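Local coordinates for ofchtiv-allosamidin (Ostrinia furnacalis, PDB 6JMB), which probably hydrolyses chitin as a group IV insect chitinase of glycosyl hydrolase family 18, and here holds the inhibitor allosamidin in its cleft, at residues R17-G21 against P276-E280; G285-C290 against E348-F352. All coordinates share one frame; numbering follows the deposited sequence.

Interaction 1: R17-G21 against P276-E280; sequences RTGLG and PYTAE. With NAA (2-acetamido-2-deoxy-beta-D-allopyranose), chain B.
Gly21 and Tyr277 bring the two backbones closest, with their CA atoms 5.5 Å apart. Residues 17-21 lie in the loop that follows strand 5-11 of the TIM barrel. Residues 276-280 are irregular, between strands 268-269 and 283-285, within the excursion from barrel strand 243-256 to 341-345, consistent with the family 18 chitinase insertion domain. No hydrogen bond joins the two segments directly. Residues 18-21 form a type II' beta turn, closed by the bond from Gly21 N to Thr18 O. Gly19 has the positive phi (58°) that favours glycine.

The ring of Tyr277 lies flat against this turn. Gly21 CA stands 3.7 Å from the ring centroid in a CH-pi contact, 17° off the normal. Gly21 N also sits over the ring centre. A side chain at Gly21 would run into Tyr277 CG, so the flat fit depends on the glycine. Thr18 O comes to 3.4 Å from Tyr277 CE1. At the far end of the ring, Leu20 CB meets Tyr277 OH at 3.6 Å. The two side chains run side by side. Water 1 links the same hydroxyl to Leu20 N, from which it accepts.

Arg17 continues the contact toward the glycan. Its chain is extended from CG to NE and passes the carbonyl oxygen of Tyr277. Thr278 CG2 then covers one face of the guanidinium, 3.6 Å from Arg17 CZ, while Thr278 OG1 bonds to Glu288. Glu280 belongs to the glycan pocket. Its chain bends at chi2 (61°), and Glu280 OE1 lies 3.4 Å from C6 of the bound NAA sugar.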
ATOM      1  N   ARG A  17     -12.679  14.040   4.481  1.00 14.31           N
ATOM      2  CA  ARG A  17     -12.767  13.916   5.922  1.00 14.27           C
ATOM      3  C   ARG A  17     -12.851  15.305   6.549  1.00 14.76           C
ATOM      4  O   ARG A  17     -12.443  16.307   5.964  1.00 17.75           O
ATOM      5  CB  ARG A  17     -11.574  13.115   6.454  1.00 14.30           C
ATOM      6  CG  ARG A  17     -11.593  11.675   5.952  1.00 13.40           C
ATOM      7  CD  ARG A  17     -10.278  10.921   6.115  1.00 12.17           C
ATOM      8  NE  ARG A  17     -10.373   9.653   5.395  1.00 13.44           N
ATOM      9  CZ  ARG A  17      -9.360   8.825   5.160  1.00 12.36           C
ATOM     10  NH1 ARG A  17      -8.142   9.106   5.599  1.00 13.01           N
ATOM     11  NH2 ARG A  17      -9.575   7.707   4.480  1.00 14.16           N
ATOM     12  N   THR A  18     -13.404  15.364   7.751  1.00 19.60           N
ATOM     13  CA  THR A  18     -13.627  16.652   8.387  1.00 20.72           C
ATOM     14  C   THR A  18     -12.649  16.867   9.531  1.00 19.00           C
ATOM     15  O   THR A  18     -12.023  15.925  10.035  1.00 17.47           O
ATOM     16  CB  THR A  18     -15.065  16.773   8.899  1.00 26.36           C
ATOM     17  OG1 THR A  18     -15.286  15.796   9.919  1.00 27.90           O
ATOM     18  CG2 THR A  18     -16.055  16.556   7.760  1.00 30.82           C
ATOM     19  N   GLY A  19     -12.517  18.136   9.913  1.00 20.21           N
ATOM     20  CA  GLY A  19     -11.759  18.486  11.102  1.00 20.13           C
ATOM     21  C   GLY A  19     -10.330  18.001  11.016  1.00 17.44           C
ATOM     22  O   GLY A  19      -9.640  18.201  10.010  1.00 17.77           O
ATOM     23  N   LEU A  20      -9.882  17.345  12.087  1.00 17.25           N
ATOM     24  CA  LEU A  20      -8.494  16.914  12.187  1.00 16.62           C
ATOM     25  C   LEU A  20      -8.166  15.731  11.286  1.00 15.02           C
ATOM     26  O   LEU A  20      -6.983  15.400  11.145  1.00 14.86           O
ATOM     27  CB  LEU A  20      -8.145  16.590  13.638  1.00 15.79           C
ATOM     28  CG  LEU A  20      -8.188  17.789  14.588  1.00 19.90           C
ATOM     29  CD1 LEU A  20      -8.241  17.314  16.027  1.00 21.30           C
ATOM     30  CD2 LEU A  20      -6.988  18.697  14.356  1.00 19.30           C
ATOM     31  N   GLY A  21      -9.163  15.096  10.674  1.00 14.50           N
ATOM     32  CA  GLY A  21      -8.906  14.000   9.759  1.00 13.75           C
ATOM     33  C   GLY A  21      -8.727  14.435   8.319  1.00 13.03           C
ATOM     34  O   GLY A  21      -8.217  13.670   7.496  1.00 13.33           O
ATOM     35  N   PRO A 276     -12.813   7.676  13.824  1.00 13.76           N
ATOM     36  CA  PRO A 276     -13.834   8.734  13.689  1.00 15.93           C
ATOM     37  C   PRO A 276     -13.865   9.387  12.318  1.00 15.85           C
ATOM     38  O   PRO A 276     -14.913   9.918  11.924  1.00 20.29           O
ATOM     39  CB  PRO A 276     -13.473   9.746  14.788  1.00 18.16           C
ATOM     40  CG  PRO A 276     -12.240   9.240  15.458  1.00 22.98           C
ATOM     41  CD  PRO A 276     -11.728   8.032  14.752  1.00 16.29           C
ATOM     42  N   TYR A 277     -12.754   9.377  11.580  1.00 14.68           N
ATOM     43  CA  TYR A 277     -12.661  10.015  10.273  1.00 15.30           C
ATOM     44  C   TYR A 277     -12.687   9.030   9.115  1.00 18.28           C
ATOM     45  O   TYR A 277     -13.340   9.295   8.103  1.00 18.34           O
ATOM     46  CB  TYR A 277     -11.383  10.867  10.187  1.00 16.26           C
ATOM     47  CG  TYR A 277     -11.218  11.809  11.357  1.00 16.04           C
ATOM     48  CD1 TYR A 277     -12.069  12.897  11.518  1.00 17.06           C
ATOM     49  CD2 TYR A 277     -10.222  11.609  12.305  1.00 18.12           C
ATOM     50  CE1 TYR A 277     -11.936  13.759  12.590  1.00 19.67           C
ATOM     51  CE2 TYR A 277     -10.079  12.468  13.383  1.00 18.66           C
ATOM     52  CZ  TYR A 277     -10.942  13.540  13.519  1.00 19.36           C
ATOM     53  OH  TYR A 277     -10.808  14.401  14.587  1.00 23.11           O
ATOM     54  N   THR A 278     -11.983   7.900   9.235  1.00 15.79           N
ATOM     55  CA  THR A 278     -12.028   6.881   8.191  1.00 15.70           C
ATOM     56  C   THR A 278     -13.371   6.160   8.177  1.00 16.09           C
ATOM     57  O   THR A 278     -13.835   5.743   7.109  1.00 17.08           O
ATOM     58  CB  THR A 278     -10.857   5.907   8.357  1.00 14.12           C
ATOM     59  OG1 THR A 278     -10.826   5.419   9.701  1.00 13.62           O
ATOM     60  CG2 THR A 278      -9.532   6.614   8.058  1.00 15.32           C
ATOM     61  N   ALA A 279     -13.992   5.991   9.347  1.00 15.52           N
ATOM     62  CA  ALA A 279     -15.404   5.610   9.470  1.00 16.27           C
ATOM     63  C   ALA A 279     -15.747   4.290   8.776  1.00 18.90           C
ATOM     64  O   ALA A 279     -16.775   4.173   8.105  1.00 21.26           O
ATOM     65  CB  ALA A 279     -16.332   6.738   9.010  1.00 18.57           C
ATOM     66  N   GLU A 280     -14.905   3.274   8.957  1.00 15.21           N
ATOM     67  CA  GLU A 280     -15.166   1.950   8.395  1.00 15.88           C
ATOM     68  C   GLU A 280     -14.773   0.900   9.424  1.00 14.68           C
ATOM     69  O   GLU A 280     -13.589   0.758   9.740  1.00 14.01           O
ATOM     70  CB  GLU A 280     -14.386   1.743   7.098  1.00 18.15           C
ATOM     71  CG  GLU A 280     -14.807   0.509   6.317  1.00 23.50           C
ATOM     72  CD  GLU A 280     -16.259   0.563   5.891  1.00 35.27           C
ATOM     73  OE1 GLU A 280     -16.692   1.621   5.386  1.00 40.13           O
ATOM     74  OE2 GLU A 280     -16.970  -0.450   6.067  1.00 48.38           O
TER
HETATM   75  C1  NAA B   2     -12.442   3.452   0.152  1.00 22.12           C
HETATM   76  C2  NAA B   2     -13.533   4.146  -0.651  1.00 23.97           C
HETATM   77  C3  NAA B   2     -14.376   5.030   0.228  1.00 26.48           C
HETATM   78  C4  NAA B   2     -14.941   4.318   1.410  1.00 31.79           C
HETATM   79  C5  NAA B   2     -13.818   3.613   2.179  1.00 30.58           C
HETATM   80  C6  NAA B   2     -14.325   2.700   3.235  1.00 35.08           C
HETATM   81  C7  NAA B   2     -12.736   4.535  -3.080  1.00 25.33           C
HETATM   82  C8  NAA B   2     -12.024   5.428  -4.111  1.00 25.21           C
HETATM   83  N2  NAA B   2     -12.857   4.999  -1.661  1.00 22.07           N
HETATM   84  O3  NAA B   2     -13.497   6.042   0.763  1.00 35.82           O
HETATM   85  O4  NAA B   2     -15.505   5.309   2.281  1.00 40.60           O
HETATM   86  O5  NAA B   2     -13.034   2.717   1.298  1.00 29.19           O
HETATM   87  O6  NAA B   2     -13.298   1.703   3.391  1.00 48.54           O
HETATM   88  O7  NAA B   2     -13.203   3.463  -3.409  1.00 27.22           O
HETATM   89  O   HOH W   1     -11.796  16.848  14.230  1.00 22.39           O

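Interaction 2: G285-C290 against E348-F352; sequences GYNEFC and ETDDF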
ATOM      1  N   GLY A 285      -6.888   4.396  10.996  1.00  9.76           N
ATOM      2  CA  GLY A 285      -5.626   5.032  10.668  1.00  9.49           C
ATOM      3  C   GLY A 285      -4.728   5.132  11.887  1.00  9.60           C
ATOM      4  O   GLY A 285      -5.192   5.170  13.027  1.00 10.08           O
ATOM      5  N   TYR A 286      -3.411   5.153  11.651  1.00  9.15           N
ATOM      6  CA  TYR A 286      -2.495   5.360  12.769  1.00  9.91           C
ATOM      7  C   TYR A 286      -2.804   6.664  13.499  1.00  9.89           C
ATOM      8  O   TYR A 286      -2.773   6.707  14.735  1.00 10.18           O
ATOM      9  CB  TYR A 286      -1.028   5.323  12.322  1.00 10.84           C
ATOM     10  CG  TYR A 286      -0.096   5.629  13.472  1.00 10.84           C
ATOM     11  CD1 TYR A 286       0.184   4.668  14.434  1.00 13.06           C
ATOM     12  CD2 TYR A 286       0.456   6.900  13.630  1.00 12.84           C
ATOM     13  CE1 TYR A 286       1.016   4.952  15.510  1.00 13.72           C
ATOM     14  CE2 TYR A 286       1.281   7.195  14.704  1.00 13.42           C
ATOM     15  CZ  TYR A 286       1.559   6.215  15.633  1.00 14.30           C
ATOM     16  OH  TYR A 286       2.380   6.494  16.711  1.00 19.46           O
ATOM     17  N   ASN A 287      -3.090   7.738  12.752  1.00  9.91           N
ATOM     18  CA  ASN A 287      -3.444   9.009  13.383  1.00 10.56           C
ATOM     19  C   ASN A 287      -4.614   8.831  14.338  1.00 10.67           C
ATOM     20  O   ASN A 287      -4.596   9.348  15.463  1.00 13.21           O
ATOM     21  CB  ASN A 287      -3.755  10.081  12.327  1.00 10.89           C
ATOM     22  CG  ASN A 287      -4.957   9.739  11.450  1.00 11.07           C
ATOM     23  OD1 ASN A 287      -5.138   8.598  11.017  1.00 11.92           O
ATOM     24  ND2 ASN A 287      -5.777  10.752  11.162  1.00 15.34           N
ATOM     25  N   GLU A 288      -5.617   8.064  13.922  1.00 10.55           N
ATOM     26  CA  GLU A 288      -6.794   7.857  14.755  1.00 10.53           C
ATOM     27  C   GLU A 288      -6.473   6.973  15.944  1.00 11.21           C
ATOM     28  O   GLU A 288      -6.909   7.252  17.065  1.00 11.96           O
ATOM     29  CB  GLU A 288      -7.903   7.231  13.914  1.00 11.30           C
ATOM     30  CG  GLU A 288      -8.388   8.123  12.789  1.00 12.54           C
ATOM     31  CD  GLU A 288      -9.335   7.418  11.853  1.00 13.40           C
ATOM     32  OE1 GLU A 288      -9.000   6.313  11.369  1.00 11.58           O
ATOM     33  OE2 GLU A 288     -10.427   7.969  11.597  1.00 13.70           O
ATOM     34  N   PHE A 289      -5.703   5.907  15.732  1.00  9.83           N
ATOM     35  CA  PHE A 289      -5.520   4.952  16.815  1.00 10.25           C
ATOM     36  C   PHE A 289      -4.495   5.417  17.839  1.00 11.13           C
ATOM     37  O   PHE A 289      -4.667   5.171  19.040  1.00 11.51           O
ATOM     38  CB  PHE A 289      -5.192   3.550  16.304  1.00 10.75           C
ATOM     39  CG  PHE A 289      -5.444   2.494  17.339  1.00 10.06           C
ATOM     40  CD1 PHE A 289      -6.715   2.353  17.879  1.00 12.02           C
ATOM     41  CD2 PHE A 289      -4.419   1.687  17.809  1.00 10.09           C
ATOM     42  CE1 PHE A 289      -6.972   1.411  18.861  1.00 10.32           C
ATOM     43  CE2 PHE A 289      -4.666   0.727  18.792  1.00 12.03           C
ATOM     44  CZ  PHE A 289      -5.951   0.594  19.317  1.00 10.95           C
ATOM     45  N   CYS A 290      -3.426   6.089  17.403  1.00 10.44           N
ATOM     46  CA  CYS A 290      -2.499   6.635  18.385  1.00 10.92           C
ATOM     47  C   CYS A 290      -3.202   7.630  19.295  1.00 11.52           C
ATOM     48  O   CYS A 290      -2.936   7.677  20.502  1.00 12.92           O
ATOM     49  CB  CYS A 290      -1.261   7.234  17.705  1.00 12.81           C
ATOM     50  SG  CYS A 290      -1.417   8.840  16.853  1.00 15.86           S
ATOM     51  N   GLU A 348      -1.942   9.880   4.379  1.00  9.34           N
ATOM     52  CA  GLU A 348      -2.976  10.654   5.045  1.00  9.67           C
ATOM     53  C   GLU A 348      -3.374  10.098   6.405  1.00  9.98           C
ATOM     54  O   GLU A 348      -4.167  10.746   7.099  1.00 10.98           O
ATOM     55  CB  GLU A 348      -4.196  10.800   4.138  1.00 10.74           C
ATOM     56  CG  GLU A 348      -4.963   9.510   3.922  1.00 10.38           C
ATOM     57  CD  GLU A 348      -4.465   8.701   2.743  1.00  9.68           C
ATOM     58  OE1 GLU A 348      -3.431   9.059   2.136  1.00 11.79           O
ATOM     59  OE2 GLU A 348      -5.113   7.682   2.421  1.00 12.35           O
ATOM     60  N   THR A 349      -2.856   8.935   6.815  1.00  9.77           N
ATOM     61  CA  THR A 349      -3.130   8.428   8.159  1.00  9.59           C
ATOM     62  C   THR A 349      -1.884   8.320   9.030  1.00  9.53           C
ATOM     63  O   THR A 349      -1.952   7.717  10.107  1.00 10.04           O
ATOM     64  CB  THR A 349      -3.914   7.111   8.153  1.00  9.86           C
ATOM     65  OG1 THR A 349      -3.142   6.093   7.508  1.00 10.61           O
ATOM     66  CG2 THR A 349      -5.251   7.273   7.434  1.00 11.43           C
ATOM     67  N   ASP A 350      -0.748   8.868   8.602  1.00  8.97           N
ATOM     68  CA  ASP A 350       0.279   9.166   9.583  1.00  8.89           C
ATOM     69  C   ASP A 350      -0.304  10.178  10.568  1.00 10.25           C
ATOM     70  O   ASP A 350      -1.343  10.797  10.317  1.00 10.38           O
ATOM     71  CB  ASP A 350       1.522   9.742   8.888  1.00 10.02           C
ATOM     72  CG  ASP A 350       2.821   9.514   9.676  1.00  8.95           C
ATOM     73  OD1 ASP A 350       2.788   9.148  10.874  1.00 10.83           O
ATOM     74  OD2 ASP A 350       3.901   9.714   9.079  1.00 10.14           O
ATOM     75  N   ASP A 351       0.369  10.349  11.705  1.00 10.66           N
ATOM     76  CA  ASP A 351      -0.010  11.412  12.639  1.00 10.78           C
ATOM     77  C   ASP A 351       0.517  12.736  12.078  1.00 11.15           C
ATOM     78  O   ASP A 351       1.488  13.325  12.560  1.00 11.97           O
ATOM     79  CB  ASP A 351       0.497  11.115  14.043  1.00 12.62           C
ATOM     80  CG  ASP A 351       0.042  12.140  15.064  1.00 12.45           C
ATOM     81  OD1 ASP A 351      -0.994  12.804  14.850  1.00 13.35           O
ATOM     82  OD2 ASP A 351       0.736  12.275  16.094  1.00 13.94           O
ATOM     83  N   PHE A 352      -0.149  13.190  11.013  1.00 10.56           N
ATOM     84  CA  PHE A 352       0.357  14.332  10.257  1.00 10.86           C
ATOM     85  C   PHE A 352       0.283  15.633  11.045  1.00 12.71           C
ATOM     86  O   PHE A 352       1.094  16.537  10.806  1.00 14.63           O
ATOM     87  CB  PHE A 352      -0.289  14.429   8.866  1.00 11.88           C
ATOM     88  CG  PHE A 352      -1.788  14.622   8.864  1.00 10.97           C
ATOM     89  CD1 PHE A 352      -2.644  13.550   9.060  1.00 11.69           C
ATOM     90  CD2 PHE A 352      -2.337  15.866   8.591  1.00 13.14           C
ATOM     91  CE1 PHE A 352      -4.031  13.722   9.021  1.00 12.52           C
ATOM     92  CE2 PHE A 352      -3.717  16.044   8.552  1.00 13.60           C
ATOM     93  CZ  PHE A 352      -4.562  14.973   8.770  1.00 12.73           C
TER
HETATM   94  O   HOH W   2      -3.590  11.915  15.742  1.00 15.43           O
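Asn287 and Thr349 cross at the first turn of helix 286-295, where the loop after barrel strand 341-345 meets the helix start. Glu288 OE1, from the helix's third residue, accepts from Gly285 N at the N-cap. Thr349 O accepts from Asn287 N at 2.9 Å, with an N-H...O angle of 147°. Asn287 CG sits between the backbone N and the carbonyl carbon (chi1 63°). This places Asn287 OD1 3.5 Å from Thr349 CB. Asn287 ND2 comes to 4.1 Å from Phe352 CE1. The amide runs alongside the Phe352 ring, tilted 41° to it. With an alanine here, the Asn287 amide that touches Thr349 CB and Phe352 CE1 is gone, which would probably open a gap between them. Gly285 CA also packs on Thr349 CB at 3.7 Å, where a side chain would clash. Thr349 OG1 bonds elsewhere, to Phe249 O.

Tyr286 presents a ring edge to Asp351 N, and Cys290 CB lies over one face of the ring. Tyr286 CE2 meets Asp351 CB at 4.1 Å. Cys290 SG, in a disulfide with Cys356, approaches Asp351 CG at 4.0 Å. The Asp351 carboxylate itself is held by Leu355 N at OD1 and Cys356 N at OD2. Water 2 donates to Asn287 O at 2.8 Å and to Asp351 OD1 at 2.9 Å.

Overall arrangement
The two contacts come in series along the chain: interaction 1 closes at Glu280, and interaction 2 opens at Gly285. Their centres are 10 Å apart, on the same side of the chain's centre. Strand 283-285 leads from one to the other. Glu288 of the helix joins them directly, with OE1 2.6 Å from Thr278 OG1 and OE2 2.7 Å from Tyr277 N, both probable hydrogen bonds. Leu20 O also packs on Phe352 CZ. The loops after strands 5-11 and 341-345, which pair as neighbours in the barrel, thus both meet residues 276-290. Together they tie this part of the chain to the barrel beside the glycan pocket.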